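Local coordinates for protein allergen Bos d 2 (Bos taurus, PDB 4WFV) that probably carries pheromones as a secreted lipocalin and is a major allergen of cow dander, at residues Gly33-Asn37 against Glu81-Thr85; Cys48-Thr54 against Leu66-Arg72. Residues are numbered along the deposited sequence.

Interaction 1 (Gly33-Asn37 against Glu81-Thr85)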
ATOM      1  N   GLY A  33       6.793  -7.057  10.271  1.00 12.17           N
ATOM      2  CA  GLY A  33       5.420  -6.750  10.639  1.00 13.33           C
ATOM      3  C   GLY A  33       4.417  -7.252   9.615  1.00 10.23           C
ATOM      4  O   GLY A  33       4.726  -7.374   8.433  1.00 11.27           O
ATOM      5  N   PRO A  34       3.189  -7.533  10.058  1.00  9.10           N
ATOM      6  CA  PRO A  34       2.190  -8.135   9.171  1.00 11.57           C
ATOM      7  C   PRO A  34       1.814  -7.259   7.973  1.00  9.36           C
ATOM      8  O   PRO A  34       1.506  -7.789   6.900  1.00 10.23           O
ATOM      9  CB  PRO A  34       0.982  -8.342  10.093  1.00 10.16           C
ATOM     10  CG  PRO A  34       1.200  -7.372  11.239  1.00 11.69           C
ATOM     11  CD  PRO A  34       2.683  -7.325  11.425  1.00 11.24           C
ATOM     12  N   LEU A  35       1.845  -5.941   8.145  1.00  7.72           N
ATOM     13  CA  LEU A  35       1.418  -5.030   7.081  1.00  7.98           C
ATOM     14  C   LEU A  35       2.585  -4.359   6.394  1.00  8.73           C
ATOM     15  O   LEU A  35       2.409  -3.335   5.747  1.00 10.30           O
ATOM     16  CB  LEU A  35       0.456  -3.960   7.623  1.00  8.55           C
ATOM     17  CG  LEU A  35      -0.698  -4.551   8.441  1.00  9.26           C
ATOM     18  CD1 LEU A  35      -1.657  -3.448   8.922  1.00  9.70           C
ATOM     19  CD2 LEU A  35      -1.432  -5.620   7.636  1.00 13.06           C
ATOM     20  N   ARG A  36       3.775  -4.928   6.537  1.00  7.89           N
ATOM     21  CA  ARG A  36       4.911  -4.525   5.712  1.00  8.13           C
ATOM     22  C   ARG A  36       4.988  -5.477   4.529  1.00  7.78           C
ATOM     23  O   ARG A  36       5.419  -6.621   4.658  1.00 10.15           O
ATOM     24  CB  ARG A  36       6.202  -4.566   6.513  1.00 11.00           C
ATOM     25  CG  ARG A  36       7.359  -3.819   5.851  1.00  7.78           C
ATOM     26  CD  ARG A  36       8.617  -4.012   6.658  1.00  8.65           C
ATOM     27  NE  ARG A  36       9.796  -3.338   6.131  1.00  7.48           N
ATOM     28  CZ  ARG A  36      10.263  -2.168   6.565  1.00  7.01           C
ATOM     29  NH1 ARG A  36       9.618  -1.493   7.504  1.00  8.19           N
ATOM     30  NH2 ARG A  36      11.372  -1.663   6.056  1.00 10.64           N
ATOM     31  N   ASN A  37       4.508  -5.010   3.386  1.00  7.91           N
ATOM     32  CA  ASN A  37       4.282  -5.880   2.243  1.00  8.29           C
ATOM     33  C   ASN A  37       4.988  -5.312   1.026  1.00  7.04           C
ATOM     34  O   ASN A  37       4.787  -4.151   0.658  1.00  9.25           O
ATOM     35  CB  ASN A  37       2.777  -6.014   1.988  1.00 10.44           C
ATOM     36  CG  ASN A  37       2.005  -6.375   3.249  1.00 11.28           C
ATOM     37  OD1 ASN A  37       0.969  -5.776   3.551  1.00 13.46           O
ATOM     38  ND2 ASN A  37       2.520  -7.341   4.003  1.00 11.77           N
ATOM     39  N   GLU A  81      -9.322  -9.478   3.218  1.00 12.24           N
ATOM     40  CA  GLU A  81      -8.885 -10.113   4.451  1.00 10.39           C
ATOM     41  C   GLU A  81      -7.410 -10.442   4.361  1.00 13.14           C
ATOM     42  O   GLU A  81      -6.980 -11.180   3.474  1.00 14.08           O
ATOM     43  CB  GLU A  81      -9.663 -11.409   4.714  1.00 15.22           C
ATOM     44  CG  GLU A  81     -11.071 -11.219   5.213  1.00 22.29           C
ATOM     45  CD  GLU A  81     -11.117 -10.465   6.519  1.00 17.13           C
ATOM     46  OE1 GLU A  81     -10.435 -10.875   7.484  1.00 28.63           O
ATOM     47  OE2 GLU A  81     -11.831  -9.451   6.564  1.00 29.20           O
ATOM     48  N   PHE A  82      -6.641  -9.900   5.294  1.00  9.45           N
ATOM     49  CA  PHE A  82      -5.219 -10.164   5.383  1.00  9.52           C
ATOM     50  C   PHE A  82      -4.740  -9.641   6.725  1.00  9.21           C
ATOM     51  O   PHE A  82      -4.735  -8.439   6.958  1.00  8.96           O
ATOM     52  CB  PHE A  82      -4.477  -9.483   4.229  1.00 12.68           C
ATOM     53  CG  PHE A  82      -3.006  -9.731   4.236  1.00 10.61           C
ATOM     54  CD1 PHE A  82      -2.497 -10.967   3.887  1.00 13.75           C
ATOM     55  CD2 PHE A  82      -2.128  -8.720   4.589  1.00 13.05           C
ATOM     56  CE1 PHE A  82      -1.123 -11.193   3.899  1.00 15.44           C
ATOM     57  CE2 PHE A  82      -0.762  -8.946   4.605  1.00 15.44           C
ATOM     58  CZ  PHE A  82      -0.269 -10.189   4.263  1.00 14.88           C
ATOM     59  N   TYR A  83      -4.354 -10.554   7.614  1.00  8.67           N
ATOM     60  CA  TYR A  83      -4.029 -10.206   8.995  1.00  8.09           C
ATOM     61  C   TYR A  83      -5.095  -9.299   9.593  1.00  8.32           C
ATOM     62  O   TYR A  83      -4.805  -8.250  10.165  1.00  9.06           O
ATOM     63  CB  TYR A  83      -2.636  -9.582   9.099  1.00 10.10           C
ATOM     64  CG  TYR A  83      -1.494 -10.571   8.952  1.00 12.79           C
ATOM     65  CD1 TYR A  83      -1.293 -11.576   9.885  1.00 15.90           C
ATOM     66  CD2 TYR A  83      -0.587 -10.462   7.902  1.00 14.57           C
ATOM     67  CE1 TYR A  83      -0.235 -12.472   9.758  1.00 19.34           C
ATOM     68  CE2 TYR A  83       0.470 -11.344   7.774  1.00 15.29           C
ATOM     69  CZ  TYR A  83       0.640 -12.342   8.700  1.00 16.50           C
ATOM     70  OH  TYR A  83       1.695 -13.223   8.564  1.00 21.76           O
ATOM     71  N   GLY A  84      -6.341  -9.744   9.463  1.00  8.47           N
ATOM     72  CA  GLY A  84      -7.484  -8.963   9.880  1.00  9.60           C
ATOM     73  C   GLY A  84      -8.246  -8.480   8.664  1.00  8.37           C
ATOM     74  O   GLY A  84      -8.031  -8.939   7.541  1.00 10.25           O
ATOM     75  N   THR A  85      -9.150  -7.544   8.893  1.00  8.20           N
ATOM     76  CA  THR A  85      -9.998  -7.029   7.837  1.00  7.90           C
ATOM     77  C   THR A  85      -9.537  -5.639   7.459  1.00  9.94           C
ATOM     78  O   THR A  85      -9.333  -4.782   8.320  1.00 10.03           O
ATOM     79  CB  THR A  85     -11.457  -7.010   8.285  1.00 10.02           C
ATOM     80  OG1 THR A  85     -11.838  -8.337   8.663  1.00 12.49           O
ATOM     81  CG2 THR A  85     -12.355  -6.541   7.150  1.00 11.78           C
TER
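Start at G33, which opens a type I beta turn running to R36 and closed by the backbone hydrogen bond from R36 N to G33 O at 3.2 Å. The turn belongs to the long loop between strands 17-23 and 38-45, which in lipocalins folds over the open end of the barrel; consistent with that, it rests here on the shorter connection between strands 77-81 and 85-93. P34, at the second position of the turn, makes the closest approach: its CB sits over the face of the Y83 ring, 3.6 Å from the centroid and 21° off the normal, a CH-pi contact in which P34 CB comes within 3.4 Å of Y83 CD2. The carbonyl of the same proline reaches F82, with P34 O 3.4 Å from F82 CE2. L35 adds looser apolar packing, its CD2 lying 4.4 Å from both F82 CD2 and Y83 CB. R36 turns its CB away from this interface, and its guanidinium is held by a salt bridge to E146 and a hydrogen bond to T151. N37 then folds back on the turn: its ND2 donates to P34 O at 3.1 Å and, from that position, meets the edge of the F82 ring, N37 ND2 to F82 CE2 being 3.7 Å. F55 of strand 50-59 stacks edge-to-face with F82. On the second loop, F82 N hydrogen-bonds to G84 O at 2.8 Å; F82 and Y83 both direct their CB atoms toward 33-37. Internal hydrogen bonds close each turn, and the contact between the loops rests on CH-pi and van der Waals packing.

Interaction 2 (Cys48-Thr54 against Leu66-Arg72)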
ATOM      1  N   CYS A  48     -11.665  -3.010 -12.723  1.00 16.01           N
ATOM      2  CA  CYS A  48     -11.329  -2.540 -11.371  1.00 16.80           C
ATOM      3  C   CYS A  48     -12.441  -2.748 -10.340  1.00 17.43           C
ATOM      4  O   CYS A  48     -12.423  -2.149  -9.265  1.00 18.21           O
ATOM      5  CB  CYS A  48     -10.841  -1.084 -11.384  1.00 20.14           C
ATOM      6  SG  CYS A  48      -9.352  -0.795 -12.410  1.00 25.53           S
ATOM      7  N   GLU A  49     -13.395  -3.617 -10.653  1.00 16.07           N
ATOM      8  CA  GLU A  49     -14.375  -4.020  -9.654  1.00 18.60           C
ATOM      9  C   GLU A  49     -13.679  -4.848  -8.576  1.00 18.20           C
ATOM     10  O   GLU A  49     -14.132  -4.901  -7.432  1.00 18.42           O
ATOM     11  CB  GLU A  49     -15.514  -4.817 -10.292  1.00 21.19           C
ATOM     12  CG  GLU A  49     -16.642  -5.159  -9.328  1.00 25.59           C
ATOM     13  CD  GLU A  49     -17.358  -3.928  -8.792  1.00 27.35           C
ATOM     14  OE1 GLU A  49     -17.260  -2.850  -9.419  1.00 28.85           O
ATOM     15  OE2 GLU A  49     -18.023  -4.042  -7.740  1.00 38.62           O
ATOM     16  N   SER A  50     -12.586  -5.502  -8.954  1.00 14.10           N
ATOM     17  CA  SER A  50     -11.681  -6.129  -7.996  1.00 15.24           C
ATOM     18  C   SER A  50     -10.231  -5.822  -8.366  1.00 15.24           C
ATOM     19  O   SER A  50      -9.919  -5.506  -9.525  1.00 14.08           O
ATOM     20  CB  SER A  50     -11.892  -7.645  -7.934  1.00 17.78           C
ATOM     21  OG  SER A  50     -13.116  -7.964  -7.297  1.00 23.69           O
ATOM     22  N   LEU A  51      -9.350  -5.904  -7.376  1.00 15.04           N
ATOM     23  CA  LEU A  51      -7.913  -5.783  -7.603  1.00 13.47           C
ATOM     24  C   LEU A  51      -7.208  -7.079  -7.232  1.00 14.60           C
ATOM     25  O   LEU A  51      -7.540  -7.710  -6.234  1.00 18.60           O
ATOM     26  CB  LEU A  51      -7.317  -4.640  -6.780  1.00 16.30           C
ATOM     27  CG  LEU A  51      -7.879  -3.232  -6.949  1.00 15.38           C
ATOM     28  CD1 LEU A  51      -7.149  -2.281  -6.010  1.00 17.46           C
ATOM     29  CD2 LEU A  51      -7.759  -2.766  -8.399  1.00 17.67           C
ATOM     30  N   SER A  52      -6.234  -7.475  -8.040  1.00 12.84           N
ATOM     31  CA  SER A  52      -5.365  -8.583  -7.693  1.00 12.97           C
ATOM     32  C   SER A  52      -4.014  -7.987  -7.330  1.00 12.29           C
ATOM     33  O   SER A  52      -3.423  -7.267  -8.129  1.00 14.03           O
ATOM     34  CB  SER A  52      -5.225  -9.539  -8.879  1.00 15.95           C
ATOM     35  OG  SER A  52      -4.393 -10.631  -8.551  1.00 19.45           O
ATOM     36  N   ILE A  53      -3.531  -8.257  -6.120  1.00 11.60           N
ATOM     37  CA  ILE A  53      -2.290  -7.659  -5.653  1.00 10.99           C
ATOM     38  C   ILE A  53      -1.300  -8.760  -5.298  1.00 10.96           C
ATOM     39  O   ILE A  53      -1.580  -9.632  -4.464  1.00 11.26           O
ATOM     40  CB  ILE A  53      -2.528  -6.762  -4.425  1.00  9.94           C
ATOM     41  CG1 ILE A  53      -3.594  -5.711  -4.738  1.00 14.76           C
ATOM     42  CG2 ILE A  53      -1.231  -6.086  -3.994  1.00 13.86           C
ATOM     43  CD1 ILE A  53      -4.029  -4.911  -3.521  1.00 19.02           C
ATOM     44  N   THR A  54      -0.140  -8.716  -5.942  1.00 10.33           N
ATOM     45  CA  THR A  54       0.914  -9.694  -5.726  1.00 11.79           C
ATOM     46  C   THR A  54       2.092  -9.013  -5.025  1.00  9.71           C
ATOM     47  O   THR A  54       2.547  -7.934  -5.438  1.00  9.73           O
ATOM     48  CB  THR A  54       1.346 -10.327  -7.052  1.00 12.09           C
ATOM     49  OG1 THR A  54       0.238 -11.062  -7.593  1.00 16.04           O
ATOM     50  CG2 THR A  54       2.521 -11.266  -6.838  1.00 13.86           C
ATOM     51  N   LEU A  66       2.894 -13.808  -2.274  1.00 12.79           N
ATOM     52  CA  LEU A  66       1.461 -13.946  -2.055  1.00 12.64           C
ATOM     53  C   LEU A  66       0.685 -13.133  -3.080  1.00 13.41           C
ATOM     54  O   LEU A  66       1.180 -12.129  -3.600  1.00 12.55           O
ATOM     55  CB  LEU A  66       1.092 -13.474  -0.647  1.00 15.24           C
ATOM     56  CG  LEU A  66       1.726 -14.214   0.532  1.00 16.47           C
ATOM     57  CD1 LEU A  66       1.349 -13.541   1.841  1.00 18.22           C
ATOM     58  CD2 LEU A  66       1.307 -15.686   0.538  1.00 18.38           C
ATOM     59  N   THR A  67      -0.534 -13.574  -3.362  1.00 16.85           N
ATOM     60  CA  THR A  67      -1.468 -12.798  -4.153  1.00 15.97           C
ATOM     61  C   THR A  67      -2.788 -12.719  -3.402  1.00 18.08           C
ATOM     62  O   THR A  67      -3.344 -13.742  -2.998  1.00 21.28           O
ATOM     63  CB  THR A  67      -1.699 -13.419  -5.538  1.00 16.42           C
ATOM     64  OG1 THR A  67      -0.472 -13.397  -6.281  1.00 18.57           O
ATOM     65  CG2 THR A  67      -2.767 -12.639  -6.305  1.00 18.83           C
ATOM     66  N   GLU A  68      -3.270 -11.498  -3.198  1.00 16.56           N
ATOM     67  CA  GLU A  68      -4.554 -11.268  -2.541  1.00 16.18           C
ATOM     68  C   GLU A  68      -5.517 -10.542  -3.474  1.00 15.19           C
ATOM     69  O   GLU A  68      -5.107  -9.701  -4.271  1.00 16.84           O
ATOM     70  CB  GLU A  68      -4.365 -10.446  -1.260  1.00 15.81           C
ATOM     71  CG  GLU A  68      -3.519 -11.117  -0.188  1.00 18.88           C
ATOM     72  CD  GLU A  68      -4.294 -12.155   0.599  1.00 24.96           C
ATOM     73  OE1 GLU A  68      -5.536 -12.173   0.482  1.00 26.30           O
ATOM     74  OE2 GLU A  68      -3.662 -12.955   1.321  1.00 28.74           O
ATOM     75  N   VAL A  69      -6.803 -10.856  -3.378  1.00 15.19           N
ATOM     76  CA  VAL A  69      -7.796 -10.173  -4.187  1.00 14.30           C
ATOM     77  C   VAL A  69      -8.646  -9.277  -3.301  1.00 14.92           C
ATOM     78  O   VAL A  69      -9.161  -9.713  -2.268  1.00 20.49           O
ATOM     79  CB  VAL A  69      -8.694 -11.173  -4.948  1.00 21.97           C
ATOM     80  CG1 VAL A  69      -9.762 -10.435  -5.740  1.00 20.93           C
ATOM     81  CG2 VAL A  69      -7.847 -12.037  -5.868  1.00 24.67           C
ATOM     82  N   ALA A  70      -8.767  -8.015  -3.695  1.00 14.95           N
ATOM     83  CA  ALA A  70      -9.582  -7.049  -2.969  1.00 14.78           C
ATOM     84  C   ALA A  70     -10.827  -6.714  -3.786  1.00 13.49           C
ATOM     85  O   ALA A  70     -10.744  -6.506  -4.990  1.00 14.95           O
ATOM     86  CB  ALA A  70      -8.777  -5.789  -2.698  1.00 14.49           C
ATOM     87  N   LYS A  71     -11.976  -6.651  -3.125  1.00 13.39           N
ATOM     88  CA  LYS A  71     -13.248  -6.379  -3.798  1.00 13.76           C
ATOM     89  C   LYS A  71     -13.713  -4.947  -3.577  1.00 13.70           C
ATOM     90  O   LYS A  71     -13.682  -4.454  -2.457  1.00 12.54           O
ATOM     91  CB  LYS A  71     -14.313  -7.339  -3.269  1.00 16.37           C
ATOM     92  CG  LYS A  71     -15.710  -7.082  -3.817  1.00 24.50           C
ATOM     93  CD  LYS A  71     -15.798  -7.357  -5.304  1.00 31.31           C
ATOM     94  CE  LYS A  71     -17.197  -7.063  -5.824  1.00 38.01           C
ATOM     95  NZ  LYS A  71     -17.310  -7.277  -7.293  1.00 40.82           N
ATOM     96  N   ARG A  72     -14.162  -4.276  -4.640  1.00 14.00           N
ATOM     97  CA  ARG A  72     -14.627  -2.899  -4.519  1.00 13.42           C
ATOM     98  C   ARG A  72     -15.855  -2.795  -3.614  1.00 17.81           C
ATOM     99  O   ARG A  72     -16.828  -3.538  -3.776  1.00 21.73           O
ATOM    100  CB  ARG A  72     -14.958  -2.309  -5.893  1.00 17.74           C
ATOM    101  CG  ARG A  72     -16.092  -1.292  -5.841  1.00 24.21           C
ATOM    102  CD  ARG A  72     -16.340  -0.674  -7.203  1.00 23.31           C
ATOM    103  NE  ARG A  72     -15.183   0.092  -7.640  1.00 23.78           N
ATOM    104  CZ  ARG A  72     -14.837   0.254  -8.913  1.00 28.70           C
ATOM    105  NH1 ARG A  72     -15.559  -0.313  -9.871  1.00 34.69           N
ATOM    106  NH2 ARG A  72     -13.767   0.973  -9.222  1.00 26.29           N
TER
HETATM  107  O   HOH W   1     -15.191  -8.358  -9.698  1.00 24.73           O
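A beta hairpin of the lipocalin barrel brings these segments together: strand 50-54 runs antiparallel to strand 66-72, their axes 4.6 Å apart at closest approach and their directions 161° apart. Two hydrogen-bonded pairs carry the ladder. L51 and A70 exchange L51 N to A70 O and A70 N to L51 O, both 2.8 Å; I53 and E68 repeat this with I53 N to E68 O and E68 N to I53 O, also 2.8 Å each. Between and beyond them lie the non-hydrogen-bonded pairs S50-K71, S52-V69 and T54-T67, where CA-H...O contacts such as V69 CA to L51 O, 3.2 Å, add to the strand pairing. One face carries S50, S52, T54, T67, V69 and K71; there T54 OG1 and T67 OG1 share a hydrogen bond of 2.8 Å. L51, I53, E68 and A70 point to the other face, where L51 and A70 both touch Y78. Charges gather at the C48 end. E49 bridges two bases, its OE1 3.1 Å from R72 NH1 and its OE2 3.3 Å from K71 NZ, the latter bond weak, while R72 N donates to E49 O at 2.9 Å. R72 NE also hydrogen-bonds to the carbonyl of G75. The guanidinium of R72 lies with one face over E49 CA and C48 O. C48 is disulfide-bonded to C44 across the preceding turn, and E49 and S50 together face I45 in a classic beta bulge. Paired neighbouring strands with a mostly polar face and a face bearing buried L51, I53 and A70 are typical of the antiparallel up-and-down barrel of lipocalins.

Overall arrangement
Interaction 2 is nested inside interaction 1 along the chain: 33-37 comes first, then 48-54 and 66-72, then 81-85. Their centres are about 14 Å apart. Interaction 2 is strand pairing within the antiparallel barrel sheet, between neighbours 50-59 and 62-74, whereas interaction 1 joins two loops, one leading into strand 38-45 and one following strand 77-81, the strands that flank that hairpin in the sheet. The two contacts touch through F82, whose CD1 lies 3.4 Å from E68 OE2 and whose CE1 lies 4.0 Å from L66 CD1. Loop packing therefore continues directly onto the barrel wall of this probable pheromone carrier.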